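Local coordinates for catechol 1,2-dioxygenase (Acinetobacter sp., PDB 1DMH), which catalyses the ring opening of catechol by dioxygen to cis,cis-muconate, using one ferric iron per subunit, in the beta-ketoadipate pathway, at residues P28-K31 with Q32-R36; K43-D47 with L48-S52; N277-E280 with G281-E285. All blocks are in the same frame, centred on the assembly; numbering follows the deposited sequence.

Contact 1. Residues P28-K31 with Q32-R36; sequences PRVK and QIIHR. With LIO ([1-pentadecanoyl-2-decanoyl-glycerol-3-yl]phosphonyl choline), chain G.
Arg29 and Gln32 join side chains along the first turns of helix 28-47. Arg29 NH1 donates to Gln32 OE1 at 2.8 Å, with an N-H...O angle of 142°. The oxygen sits at the edge of the guanidinium, near its plane, while the amide plane is turned 74° from it. The bend of Arg29 at chi2 (59°) turns the chain forward along the helix, so that the guanidinium lies beside Gln32 and Ile33. Ile33 lies over one face of the group, with CD1 3.7 Å from Arg29 NE. Ile33 CD1 also touches the lipid, 3.7 Å from LIO C14. On the lipid-facing side, Val30 and Ile34, one turn apart, lie side by side and point the same way, Val30 CG1 to Ile34 CG1 4.0 Å. Ile34 CD1 reaches LIO C37 at 4.0 Å. The apolar side of the helix thus lines part of a phospholipid pocket. Backbone i to i+4 bonds set this spacing; the straightest runs from Ile34 N to Val30 O, 2.9 Å. Arg29 NH2 forms a salt bridge with Glu54 of the second subunit and a hydrogen bond to Leu48 O of that subunit, which would further fix the guanidinium. Lys31 NZ turns to the carbonyls of Gly20 and Gly25. The helix belongs to the helical zipper domain on the dimer axis. His35 packs on helix 9-18, and Gln32 and Arg36 pack on Leu48 of the second subunit.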
# COMPACT_ATOMS: atom_id res chain seq x y z
N PRO A 28 2.02 20.08 -8.84
CA PRO A 28 0.59 20.32 -9.02
C PRO A 28 -0.21 19.10 -9.47
O PRO A 28 -1.37 18.92 -9.08
CB PRO A 28 0.56 21.47 -10.02
CG PRO A 28 1.91 21.32 -10.74
CD PRO A 28 2.79 21.10 -9.56
N ARG A 29 0.40 18.27 -10.30
CA ARG A 29 -0.27 17.07 -10.78
C ARG A 29 -0.47 16.09 -9.63
O ARG A 29 -1.54 15.50 -9.46
CB ARG A 29 0.54 16.40 -11.90
CG ARG A 29 -0.04 15.07 -12.42
CD ARG A 29 -1.44 15.20 -12.99
NE ARG A 29 -1.83 13.97 -13.68
CZ ARG A 29 -3.05 13.73 -14.16
NH1 ARG A 29 -4.00 14.64 -14.03
NH2 ARG A 29 -3.30 12.58 -14.81
N VAL A 30 0.58 15.90 -8.84
CA VAL A 30 0.47 14.99 -7.72
C VAL A 30 -0.58 15.55 -6.73
O VAL A 30 -1.42 14.81 -6.23
CB VAL A 30 1.84 14.79 -7.03
CG1 VAL A 30 1.71 13.94 -5.78
CG2 VAL A 30 2.80 14.11 -8.02
N LYS A 31 -0.55 16.86 -6.47
CA LYS A 31 -1.51 17.45 -5.55
C LYS A 31 -2.95 17.25 -6.04
O LYS A 31 -3.87 16.99 -5.26
CB LYS A 31 -1.23 18.94 -5.37
CG LYS A 31 0.14 19.28 -4.79
CD LYS A 31 0.24 20.79 -4.66
CE LYS A 31 1.55 21.25 -4.09
NZ LYS A 31 1.52 22.74 -4.02
N GLN A 32 -3.14 17.37 -7.35
CA GLN A 32 -4.45 17.20 -7.96
C GLN A 32 -4.97 15.79 -7.72
O GLN A 32 -6.13 15.61 -7.35
CB GLN A 32 -4.33 17.45 -9.45
CG GLN A 32 -5.57 17.17 -10.23
CD GLN A 32 -5.39 17.48 -11.72
OE1 GLN A 32 -4.58 16.83 -12.43
NE2 GLN A 32 -6.13 18.49 -12.21
N ILE A 33 -4.12 14.81 -7.94
CA ILE A 33 -4.52 13.41 -7.76
C ILE A 33 -4.76 13.10 -6.27
O ILE A 33 -5.80 12.53 -5.91
CB ILE A 33 -3.46 12.45 -8.38
CG1 ILE A 33 -3.42 12.67 -9.91
CG2 ILE A 33 -3.77 10.95 -8.03
CD1 ILE A 33 -2.23 12.01 -10.58
N ILE A 34 -3.83 13.51 -5.41
CA ILE A 34 -3.97 13.28 -3.98
C ILE A 34 -5.24 13.91 -3.43
O ILE A 34 -5.98 13.27 -2.67
CB ILE A 34 -2.77 13.84 -3.21
CG1 ILE A 34 -1.51 13.06 -3.59
CG2 ILE A 34 -3.01 13.72 -1.70
CD1 ILE A 34 -1.59 11.59 -3.26
N HIS A 35 -5.53 15.16 -3.80
CA HIS A 35 -6.74 15.79 -3.31
C HIS A 35 -7.98 14.97 -3.68
O HIS A 35 -8.85 14.75 -2.85
CB HIS A 35 -6.88 17.21 -3.85
CG HIS A 35 -8.06 17.94 -3.30
ND1 HIS A 35 -9.20 18.18 -4.05
CD2 HIS A 35 -8.33 18.38 -2.05
CE1 HIS A 35 -10.12 18.73 -3.28
NE2 HIS A 35 -9.62 18.86 -2.06
N ARG A 36 -8.06 14.49 -4.91
CA ARG A 36 -9.22 13.70 -5.32
C ARG A 36 -9.30 12.36 -4.59
O ARG A 36 -10.36 11.98 -4.10
CB ARG A 36 -9.17 13.46 -6.83
CG ARG A 36 -10.19 12.46 -7.37
CD ARG A 36 -11.61 12.85 -7.07
NE ARG A 36 -12.53 11.96 -7.76
CZ ARG A 36 -12.90 12.12 -9.03
NH1 ARG A 36 -12.45 13.16 -9.74
NH2 ARG A 36 -13.66 11.21 -9.62
C1 LIO G . 6.98 10.95 -9.53
C2 LIO G . 6.00 10.85 -8.56
C3 LIO G . 4.77 10.74 -9.19
C4 LIO G . 9.30 11.80 -13.10
C5 LIO G . 10.68 12.40 -13.47
C6 LIO G . 10.69 11.43 -15.73
C7 LIO G . 12.16 13.25 -15.20
C8 LIO G . 9.82 13.66 -15.40
C11 LIO G . 3.21 10.52 -11.04
C12 LIO G . 2.16 10.34 -9.91
C13 LIO G . 1.02 9.44 -10.39
C14 LIO G . -0.03 9.26 -9.30
C15 LIO G . -0.48 7.80 -9.33
C16 LIO G . -1.95 7.66 -8.98
C17 LIO G . -2.30 6.18 -9.04
C18 LIO G . -3.66 5.92 -8.40
C19 LIO G . -3.48 4.97 -7.21
C20 LIO G . -3.97 3.58 -7.59
C21 LIO G . -3.51 2.58 -6.53
C22 LIO G . -4.10 1.20 -6.85
C23 LIO G . -3.37 0.15 -6.02
C24 LIO G . -3.94 -1.22 -6.31
C25 LIO G . -2.95 -2.27 -5.82
C31 LIO G . 5.45 9.44 -6.35
C32 LIO G . 4.06 10.02 -6.05
C33 LIO G . 3.02 8.92 -6.26
C34 LIO G . 2.35 8.56 -4.94
C35 LIO G . 0.85 8.40 -5.16
C36 LIO G . 0.30 7.32 -4.23
C37 LIO G . -1.14 7.67 -3.87
C38 LIO G . -1.72 6.61 -2.93
C39 LIO G . -1.52 7.03 -1.47
C40 LIO G . -2.72 6.58 -0.63
N LIO G . 10.83 12.68 -14.94
O2 LIO G . 6.31 9.83 -7.50
O3 LIO G . 4.61 10.73 -10.63
O11 LIO G . 2.91 10.48 -12.24
O31 LIO G . 5.89 8.58 -5.58
O1P LIO G . 7.15 13.14 -11.40
O2P LIO G . 9.43 13.59 -10.58
O3P LIO G . 8.07 11.90 -9.42
O4P LIO G . 8.94 11.46 -11.72
P LIO G . 8.39 12.51 -10.78

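Contact 2. Residues K43-D47 with L48-S52; sequences KAIED and LNITS
Ile45 and Ile50 meet at the point where helix 28-47 ends and the chain turns away. Their side chains cross at about a right angle, with Ile45 CG1 4.2 Å from Ile50 CD1. Ile50 also lies against the helix backbone. Its CD1 is 3.9 Å from Ile45 CA. CG1 of Ile50 stands beside its own backbone N (chi1 -68°), and the extended chi2 carries CD1 over the last turn. Both isoleucines are buried, and the side chain of Ile50 comes close to a bound phospholipid. This is the tightly packed part.

The backbone beneath it forms a Schellman motif. Ile50 N donates to Ile45 O at 3.0 Å, in the carbonyl plane and on a lone pair. Asn49 has positive phi, and its N reaches Glu46 O at 3.1 Å from above the carbonyl plane. That second bond is therefore less well directed. Before them, Leu48 N closes a regular helical bond to Ala44 O, and Leu48 CB rests 3.4 Å from the same oxygen.

The other side is more open and polar. Asp47 and Asn49 are exposed. Lys43 NZ forms a salt bridge with Asp47 OD2 at 2.9 Å; OD2 accepts on its syn lone pair. Arg36 of the second subunit pairs with the same oxygen. Glu46 OE1 instead accepts from the backbone N of Ile5 and Phe6. Thr51 then N-caps helix 52-67.

Two cations on one carboxylate oxygen would probably keep Asp47 ionised and hold it in place. One of them comes from the partner chain, so this charged side of the helix end also takes part in the dimer interface.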
# COMPACT_ATOMS: atom_id res chain seq x y z
N LYS A 43 -14.88 10.56 2.06
CA LYS A 43 -16.31 10.42 1.86
C LYS A 43 -16.73 8.95 1.99
O LYS A 43 -17.77 8.67 2.57
CB LYS A 43 -16.72 10.97 0.49
CG LYS A 43 -18.21 11.00 0.27
CD LYS A 43 -18.51 11.66 -1.05
CE LYS A 43 -20.01 11.90 -1.25
NZ LYS A 43 -20.79 10.62 -1.30
N ALA A 44 -15.92 8.01 1.48
CA ALA A 44 -16.25 6.58 1.57
C ALA A 44 -16.29 6.13 3.05
O ALA A 44 -17.15 5.35 3.46
CB ALA A 44 -15.24 5.71 0.75
N ILE A 45 -15.36 6.63 3.85
CA ILE A 45 -15.35 6.31 5.28
C ILE A 45 -16.67 6.79 5.90
O ILE A 45 -17.25 6.11 6.75
CB ILE A 45 -14.17 7.02 6.00
CG1 ILE A 45 -12.86 6.32 5.62
CG2 ILE A 45 -14.42 7.08 7.51
CD1 ILE A 45 -11.60 7.06 6.03
N GLU A 46 -17.16 7.96 5.49
CA GLU A 46 -18.41 8.44 6.05
C GLU A 46 -19.61 7.63 5.53
O GLU A 46 -20.40 7.13 6.33
CB GLU A 46 -18.62 9.92 5.75
CG GLU A 46 -19.94 10.46 6.29
CD GLU A 46 -19.99 11.96 6.27
OE1 GLU A 46 -19.24 12.58 7.05
OE2 GLU A 46 -20.76 12.51 5.47
N ASP A 47 -19.75 7.48 4.21
CA ASP A 47 -20.89 6.73 3.66
C ASP A 47 -20.99 5.30 4.16
O ASP A 47 -22.09 4.82 4.47
CB ASP A 47 -20.88 6.70 2.12
CG ASP A 47 -21.02 8.07 1.51
OD1 ASP A 47 -21.45 9.01 2.20
OD2 ASP A 47 -20.74 8.21 0.32
N LEU A 48 -19.86 4.60 4.24
CA LEU A 48 -19.87 3.21 4.67
C LEU A 48 -19.70 3.04 6.16
O LEU A 48 -19.70 1.92 6.65
CB LEU A 48 -18.79 2.44 3.93
CG LEU A 48 -19.05 2.37 2.42
CD1 LEU A 48 -17.89 1.69 1.74
CD2 LEU A 48 -20.35 1.61 2.15
N ASN A 49 -19.58 4.16 6.88
CA ASN A 49 -19.39 4.15 8.33
C ASN A 49 -18.24 3.21 8.71
O ASN A 49 -18.40 2.31 9.53
CB ASN A 49 -20.68 3.72 9.06
CG ASN A 49 -20.65 4.04 10.54
OD1 ASN A 49 -21.45 3.52 11.33
ND2 ASN A 49 -19.73 4.92 10.94
N ILE A 50 -17.09 3.41 8.07
CA ILE A 50 -15.92 2.59 8.33
C ILE A 50 -15.42 3.02 9.70
O ILE A 50 -15.23 4.21 9.95
CB ILE A 50 -14.85 2.82 7.23
CG1 ILE A 50 -15.34 2.24 5.89
CG2 ILE A 50 -13.55 2.15 7.64
CD1 ILE A 50 -14.47 2.61 4.66
N THR A 51 -15.27 2.05 10.60
CA THR A 51 -14.82 2.32 11.97
C THR A 51 -13.29 2.41 12.03
O THR A 51 -12.59 2.01 11.09
CB THR A 51 -15.24 1.19 12.90
OG1 THR A 51 -14.50 0.01 12.56
CG2 THR A 51 -16.72 0.88 12.76
N SER A 52 -12.76 2.91 13.15
CA SER A 52 -11.32 3.00 13.28
C SER A 52 -10.71 1.62 13.24
O SER A 52 -9.62 1.46 12.71
CB SER A 52 -10.90 3.70 14.57
OG SER A 52 -11.22 5.08 14.50

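Contact 3. Residues N277-E280 with G281-E285; sequences NDVE and GPFAE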
# COMPACT_ATOMS: atom_id res chain seq x y z
N ASN A 277 10.96 -32.56 -36.51
CA ASN A 277 11.21 -31.39 -35.66
C ASN A 277 12.41 -31.65 -34.78
O ASN A 277 12.73 -30.87 -33.88
CB ASN A 277 9.98 -31.12 -34.79
CG ASN A 277 8.78 -30.68 -35.60
OD1 ASN A 277 8.68 -29.51 -35.97
ND2 ASN A 277 7.88 -31.61 -35.90
N ASP A 278 13.08 -32.76 -35.07
CA ASP A 278 14.24 -33.22 -34.33
C ASP A 278 14.19 -33.01 -32.81
O ASP A 278 14.97 -32.28 -32.23
CB ASP A 278 15.55 -32.65 -34.93
CG ASP A 278 15.50 -31.16 -35.19
OD1 ASP A 278 14.61 -30.71 -35.96
OD2 ASP A 278 16.36 -30.42 -34.65
N VAL A 279 13.23 -33.69 -32.19
CA VAL A 279 13.11 -33.66 -30.74
C VAL A 279 13.35 -35.10 -30.32
O VAL A 279 13.52 -35.97 -31.17
CB VAL A 279 11.71 -33.15 -30.27
CG1 VAL A 279 11.58 -31.67 -30.58
CG2 VAL A 279 10.60 -33.94 -30.93
N GLU A 280 13.35 -35.35 -29.02
CA GLU A 280 13.65 -36.69 -28.49
C GLU A 280 12.46 -37.56 -28.10
O GLU A 280 12.64 -38.63 -27.52
CB GLU A 280 14.58 -36.56 -27.28
CG GLU A 280 15.86 -35.69 -27.51
CD GLU A 280 15.57 -34.17 -27.66
OE1 GLU A 280 14.90 -33.60 -26.76
OE2 GLU A 280 16.03 -33.55 -28.67
N GLY A 281 11.24 -37.10 -28.39
CA GLY A 281 10.07 -37.88 -28.02
C GLY A 281 8.82 -37.07 -28.30
O GLY A 281 8.92 -36.03 -28.92
N PRO A 282 7.64 -37.52 -27.86
CA PRO A 282 6.39 -36.78 -28.09
C PRO A 282 6.49 -35.32 -27.62
O PRO A 282 7.16 -35.01 -26.63
CB PRO A 282 5.36 -37.60 -27.31
CG PRO A 282 6.21 -38.30 -26.25
CD PRO A 282 7.35 -38.76 -27.12
N PHE A 283 5.84 -34.42 -28.35
CA PHE A 283 5.90 -33.00 -28.02
C PHE A 283 4.59 -32.32 -28.41
O PHE A 283 3.77 -32.90 -29.14
CB PHE A 283 7.08 -32.35 -28.79
CG PHE A 283 6.87 -32.30 -30.28
CD1 PHE A 283 7.14 -33.41 -31.07
CD2 PHE A 283 6.35 -31.17 -30.89
CE1 PHE A 283 6.88 -33.40 -32.46
CE2 PHE A 283 6.09 -31.14 -32.26
CZ PHE A 283 6.35 -32.27 -33.05
N ALA A 284 4.40 -31.10 -27.92
CA ALA A 284 3.21 -30.32 -28.25
C ALA A 284 3.63 -29.21 -29.24
O ALA A 284 4.77 -28.73 -29.23
CB ALA A 284 2.64 -29.71 -26.98
N GLU A 285 2.71 -28.82 -30.12
CA GLU A 285 2.98 -27.75 -31.06
C GLU A 285 1.87 -26.69 -31.02
O GLU A 285 0.67 -27.02 -30.99
CB GLU A 285 3.11 -28.29 -32.50
CG GLU A 285 3.26 -27.19 -33.55
CD GLU A 285 3.34 -27.74 -34.96
OE1 GLU A 285 2.57 -28.67 -35.28
OE2 GLU A 285 4.16 -27.24 -35.76
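Phe283 receives two side chains from the preceding loop, Asn277 and Val279. Each crosses it at about a right angle, and each approaches the ring obliquely. Asn277 comes in by its amide nitrogen: ND2 lies 3.3 Å from Phe283 CZ, the far end of the ring. The amide and ring planes are 58° apart, so the two groups are not stacked. ND2 has its hydrogen bond elsewhere, to the Ala273 carbonyl, and OD1 accepts from Arg191, and these two bonds hold the amide in its turn against the ring. Val279 meets the ring nearer its root, with CG2 3.5 Å from Phe283 CD1. The same methyl lies 3.4 Å from Gly281 O. Gly281 O sits at the edge of the ring, in its plane. Phe283 CG stands between its own backbone N and carbonyl carbon (chi1 68°), which swings the ring back over the loop.

The loop links helix 271-276 to strand 283-291 of the mixed beta-sheet in the dioxygenase domain. The helix closes with a Schellman motif in which Asp278 has positive phi and Val279 N bonds back to Ile274 O. Val279 then turns inward to the ring, and Gly281 and Pro282 lead the chain into the strand. Phe283 is buried there; it stacks on His268 and also bonds to it through the backbone, while Ala284 bonds to Thr133 and Ile135 on the other neighbouring strand. At the exposed bend, Glu280 OE1 forms a salt bridge with Arg193.

Contacts 1 and 2 lie on the same helix, 28-47, near its start and at its end, with centres about 22 Å apart. Both are partly buried, and both touch the second subunit. Each combines buried isoleucines near bound lipid with charged side chains that pair across the dimer interface. Contact 1 keeps regular helical bonding, whereas contact 2 ends it. Contact 3 is a surface contact in the beta-rich dioxygenase domain, with its centre about 56 and 59 Å from those of the other two and on the opposite side of the chain's centre. It has no hydrogen bond between its segments and no partner chain. Helix-ending Schellman turns recur in contacts 2 and 3.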